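GH127 beta-L-arabinofuranoside (Geobacillus stearothermophilus, PDB 4QK0) probably hydrolyses beta-L-arabinofuranosides, releasing L-arabinose, as a family 127 glycoside hydrolase. Local coordinates at residues S433-Y441 / F481-G489. Residues are numbered along the deposited sequence; the frame is centred on the assembly and turned at random.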
loop_
_atom_site.group_PDB
_atom_site.type_symbol
_atom_site.label_atom_id
_atom_site.label_comp_id
_atom_site.label_asym_id
_atom_site.label_seq_id
_atom_site.Cartn_x
_atom_site.Cartn_y
_atom_site.Cartn_z
ATOM N N SER A 433 -44.428 -3.388 -20.223
ATOM C CA SER A 433 -45.743 -3.817 -20.772
ATOM C C SER A 433 -46.025 -5.260 -20.353
ATOM O O SER A 433 -47.155 -5.652 -20.177
ATOM C CB SER A 433 -45.788 -3.674 -22.290
ATOM O OG SER A 433 -44.929 -4.615 -22.905
ATOM N N ASP A 434 -44.964 -6.031 -20.171
ATOM C CA ASP A 434 -45.030 -7.359 -19.579
ATOM C C ASP A 434 -45.390 -7.454 -18.076
ATOM O O ASP A 434 -45.922 -8.484 -17.675
ATOM C CB ASP A 434 -43.677 -8.073 -19.727
ATOM C CG ASP A 434 -43.325 -8.441 -21.190
ATOM O OD1 ASP A 434 -44.095 -8.099 -22.137
ATOM O OD2 ASP A 434 -42.265 -9.111 -21.353
ATOM N N ALA A 435 -45.089 -6.431 -17.258
ATOM C CA ALA A 435 -45.158 -6.563 -15.799
ATOM C C ALA A 435 -44.869 -5.274 -15.038
ATOM O O ALA A 435 -44.230 -4.357 -15.561
ATOM C CB ALA A 435 -44.170 -7.629 -15.363
ATOM N N LEU A 436 -45.353 -5.181 -13.807
ATOM C CA LEU A 436 -44.836 -4.186 -12.853
ATOM C C LEU A 436 -43.820 -4.900 -11.912
ATOM O O LEU A 436 -44.160 -5.891 -11.242
ATOM C CB LEU A 436 -45.967 -3.550 -12.073
ATOM C CG LEU A 436 -45.733 -2.263 -11.262
ATOM C CD1 LEU A 436 -45.539 -2.563 -9.815
ATOM C CD2 LEU A 436 -44.595 -1.398 -11.759
ATOM N N PHE A 437 -42.565 -4.451 -11.963
ATOM C CA PHE A 437 -41.438 -5.042 -11.180
ATOM C C PHE A 437 -41.170 -4.222 -9.929
ATOM O O PHE A 437 -41.160 -3.000 -10.009
ATOM C CB PHE A 437 -40.152 -5.120 -11.998
ATOM C CG PHE A 437 -40.218 -6.104 -13.122
ATOM C CD1 PHE A 437 -40.004 -7.426 -12.892
ATOM C CD2 PHE A 437 -40.579 -5.696 -14.386
ATOM C CE1 PHE A 437 -40.106 -8.339 -13.910
ATOM C CE2 PHE A 437 -40.671 -6.590 -15.435
ATOM C CZ PHE A 437 -40.448 -7.926 -15.193
ATOM N N VAL A 438 -41.048 -4.909 -8.787
ATOM C CA VAL A 438 -40.596 -4.310 -7.532
ATOM C C VAL A 438 -39.122 -4.716 -7.320
ATOM O O VAL A 438 -38.820 -5.901 -7.116
ATOM C CB VAL A 438 -41.450 -4.778 -6.356
ATOM C CG1 VAL A 438 -41.095 -4.006 -5.097
ATOM C CG2 VAL A 438 -42.917 -4.521 -6.672
ATOM N N HIS A 439 -38.218 -3.743 -7.437
ATOM C CA HIS A 439 -36.786 -3.996 -7.244
ATOM C C HIS A 439 -36.359 -3.835 -5.783
ATOM O O HIS A 439 -35.648 -4.685 -5.247
ATOM C CB HIS A 439 -35.942 -3.015 -8.011
ATOM C CG HIS A 439 -36.132 -3.073 -9.471
ATOM N ND1 HIS A 439 -36.320 -4.257 -10.150
ATOM C CD2 HIS A 439 -36.170 -2.089 -10.392
ATOM C CE1 HIS A 439 -36.466 -3.994 -11.429
ATOM N NE2 HIS A 439 -36.361 -2.687 -11.605
ATOM N N LEU A 440 -36.810 -2.750 -5.149
ATOM C CA LEU A 440 -36.408 -2.409 -3.764
ATOM C C LEU A 440 -37.605 -2.415 -2.821
ATOM O O LEU A 440 -38.772 -2.145 -3.225
ATOM C CB LEU A 440 -35.788 -1.030 -3.748
ATOM C CG LEU A 440 -34.595 -0.786 -4.711
ATOM C CD1 LEU A 440 -34.084 0.629 -4.653
ATOM C CD2 LEU A 440 -33.462 -1.713 -4.414
ATOM N N TYR A 441 -37.326 -2.826 -1.593
ATOM C CA TYR A 441 -38.336 -2.934 -0.582
ATOM C C TYR A 441 -38.220 -1.703 0.346
ATOM O O TYR A 441 -37.370 -1.601 1.193
ATOM C CB TYR A 441 -38.242 -4.270 0.132
ATOM C CG TYR A 441 -38.592 -5.367 -0.834
ATOM C CD1 TYR A 441 -39.875 -5.490 -1.322
ATOM C CD2 TYR A 441 -37.633 -6.233 -1.326
ATOM C CE1 TYR A 441 -40.199 -6.465 -2.260
ATOM C CE2 TYR A 441 -37.947 -7.204 -2.276
ATOM C CZ TYR A 441 -39.258 -7.320 -2.716
ATOM O OH TYR A 441 -39.582 -8.247 -3.665
ATOM N N PHE A 481 -52.790 -8.957 -14.602
ATOM C CA PHE A 481 -51.456 -8.532 -14.957
ATOM C C PHE A 481 -50.432 -9.195 -14.019
ATOM O O PHE A 481 -50.788 -9.861 -13.012
ATOM C CB PHE A 481 -51.334 -6.999 -14.940
ATOM C CG PHE A 481 -51.727 -6.367 -13.630
ATOM C CD1 PHE A 481 -50.839 -6.233 -12.596
ATOM C CD2 PHE A 481 -53.031 -5.928 -13.434
ATOM C CE1 PHE A 481 -51.242 -5.692 -11.376
ATOM C CE2 PHE A 481 -53.452 -5.380 -12.216
ATOM C CZ PHE A 481 -52.547 -5.266 -11.186
ATOM N N THR A 482 -49.165 -9.009 -14.374
ATOM C CA THR A 482 -48.052 -9.641 -13.678
ATOM C C THR A 482 -47.322 -8.661 -12.775
ATOM O O THR A 482 -47.044 -7.516 -13.146
ATOM C CB THR A 482 -47.097 -10.242 -14.662
ATOM O OG1 THR A 482 -47.824 -11.152 -15.472
ATOM C CG2 THR A 482 -45.992 -10.956 -13.933
ATOM N N LEU A 483 -47.150 -9.081 -11.543
ATOM C CA LEU A 483 -46.323 -8.381 -10.564
ATOM C C LEU A 483 -45.038 -9.162 -10.426
ATOM O O LEU A 483 -45.082 -10.374 -10.133
ATOM C CB LEU A 483 -47.001 -8.398 -9.213
ATOM C CG LEU A 483 -46.929 -7.119 -8.457
ATOM C CD1 LEU A 483 -47.797 -6.111 -9.224
ATOM C CD2 LEU A 483 -47.420 -7.339 -7.038
ATOM N N GLY A 484 -43.912 -8.505 -10.707
ATOM C CA GLY A 484 -42.585 -9.171 -10.597
ATOM C C GLY A 484 -41.882 -8.750 -9.315
ATOM O O GLY A 484 -41.607 -7.589 -9.145
ATOM N N LEU A 485 -41.682 -9.669 -8.398
ATOM C CA LEU A 485 -41.090 -9.353 -7.093
ATOM C C LEU A 485 -39.674 -9.936 -6.916
ATOM O O LEU A 485 -39.522 -11.130 -6.993
ATOM C CB LEU A 485 -41.987 -9.882 -5.990
ATOM C CG LEU A 485 -43.459 -9.468 -6.141
ATOM C CD1 LEU A 485 -44.284 -10.113 -5.057
ATOM C CD2 LEU A 485 -43.644 -7.990 -6.075
ATOM N N ARG A 486 -38.663 -9.088 -6.707
ATOM C CA ARG A 486 -37.306 -9.592 -6.512
ATOM C C ARG A 486 -37.214 -10.410 -5.246
ATOM O O ARG A 486 -37.678 -10.020 -4.179
ATOM C CB ARG A 486 -36.278 -8.483 -6.417
ATOM C CG ARG A 486 -34.873 -9.029 -6.062
ATOM C CD ARG A 486 -33.813 -7.975 -6.159
ATOM N NE ARG A 486 -34.062 -6.923 -5.187
ATOM C CZ ARG A 486 -33.467 -6.789 -3.999
ATOM N NH1 ARG A 486 -32.516 -7.634 -3.570
ATOM N NH2 ARG A 486 -33.835 -5.789 -3.251
ATOM N N ILE A 487 -36.642 -11.584 -5.385
ATOM C CA ILE A 487 -36.344 -12.409 -4.225
ATOM C C ILE A 487 -34.840 -12.156 -3.925
ATOM O O ILE A 487 -33.971 -12.587 -4.716
ATOM C CB ILE A 487 -36.645 -13.895 -4.494
ATOM C CG1 ILE A 487 -38.084 -14.070 -4.989
ATOM C CG2 ILE A 487 -36.449 -14.710 -3.220
ATOM C CD1 ILE A 487 -39.160 -13.461 -4.100
ATOM N N PRO A 488 -34.535 -11.411 -2.848
ATOM C CA PRO A 488 -33.126 -10.972 -2.655
ATOM C C PRO A 488 -32.172 -12.121 -2.523
ATOM O O PRO A 488 -32.476 -13.120 -1.861
ATOM C CB PRO A 488 -33.172 -10.206 -1.343
ATOM C CG PRO A 488 -34.609 -9.725 -1.265
ATOM C CD PRO A 488 -35.395 -10.885 -1.785
ATOM N N GLY A 489 -31.106 -12.032 -3.297
ATOM C CA GLY A 489 -30.074 -13.073 -3.317
ATOM C C GLY A 489 -29.493 -13.350 -1.941
ATOM O O GLY A 489 -29.026 -14.434 -1.720
HETATM O O HOH W 1 -48.267 -7.646 -16.782
#
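Leu-436 and Val-438 pair with residues Thr-482 to Arg-486 of strand 479-486 in parallel register, through four backbone hydrogen bonds. Leu-436 N donates to Thr-482 O and Leu-436 O accepts from Gly-484 N. Val-438 N then meets Gly-484 O (2.8 Å), and Val-438 O takes Arg-486 N. One water extends the ladder, donating to Asp-434 O and accepting from Thr-482 N.

Past the ladder, side chains bond to main-chain carbonyls. Arg-486 turns its guanidinium side-on to His-439 O, which lies in the guanidinium plane and accepts from both NE (2.7 Å) and NH2 (2.9 Å). CG sits anti to the backbone N (chi1 174°), and a bend at chi3 (64°) turns the NE/NH2 edge toward that oxygen. Its outer nitrogens also form salt bridges to Asp-358 and Glu-361. Tyr-441 OH donates to Arg-486 O at 2.7 Å, and this oxygen lies in the plane of the ring at its edge. A leucine in place of Arg-486 would probably leave His-439 O without both of these donors and Asp-358 and Glu-361 without this positive partner.

Apolar side chains meet on the faces of the sheet. Val-438 CG2 lies 3.6 Å from Leu-485 CD2, the two side chains side by side. On the same face, Leu-436 CB touches Leu-483 CD1. On the other face, Phe-437 CD1 packs 3.9 Å from Gly-484 CA, where a side chain would collide with the ring.

Strand 429-431 flanks 436-438 and strand 513-517 flanks 479-486, both antiparallel. The pair is thus the parallel step within a mixed beta-sheet of the GH127 middle domain.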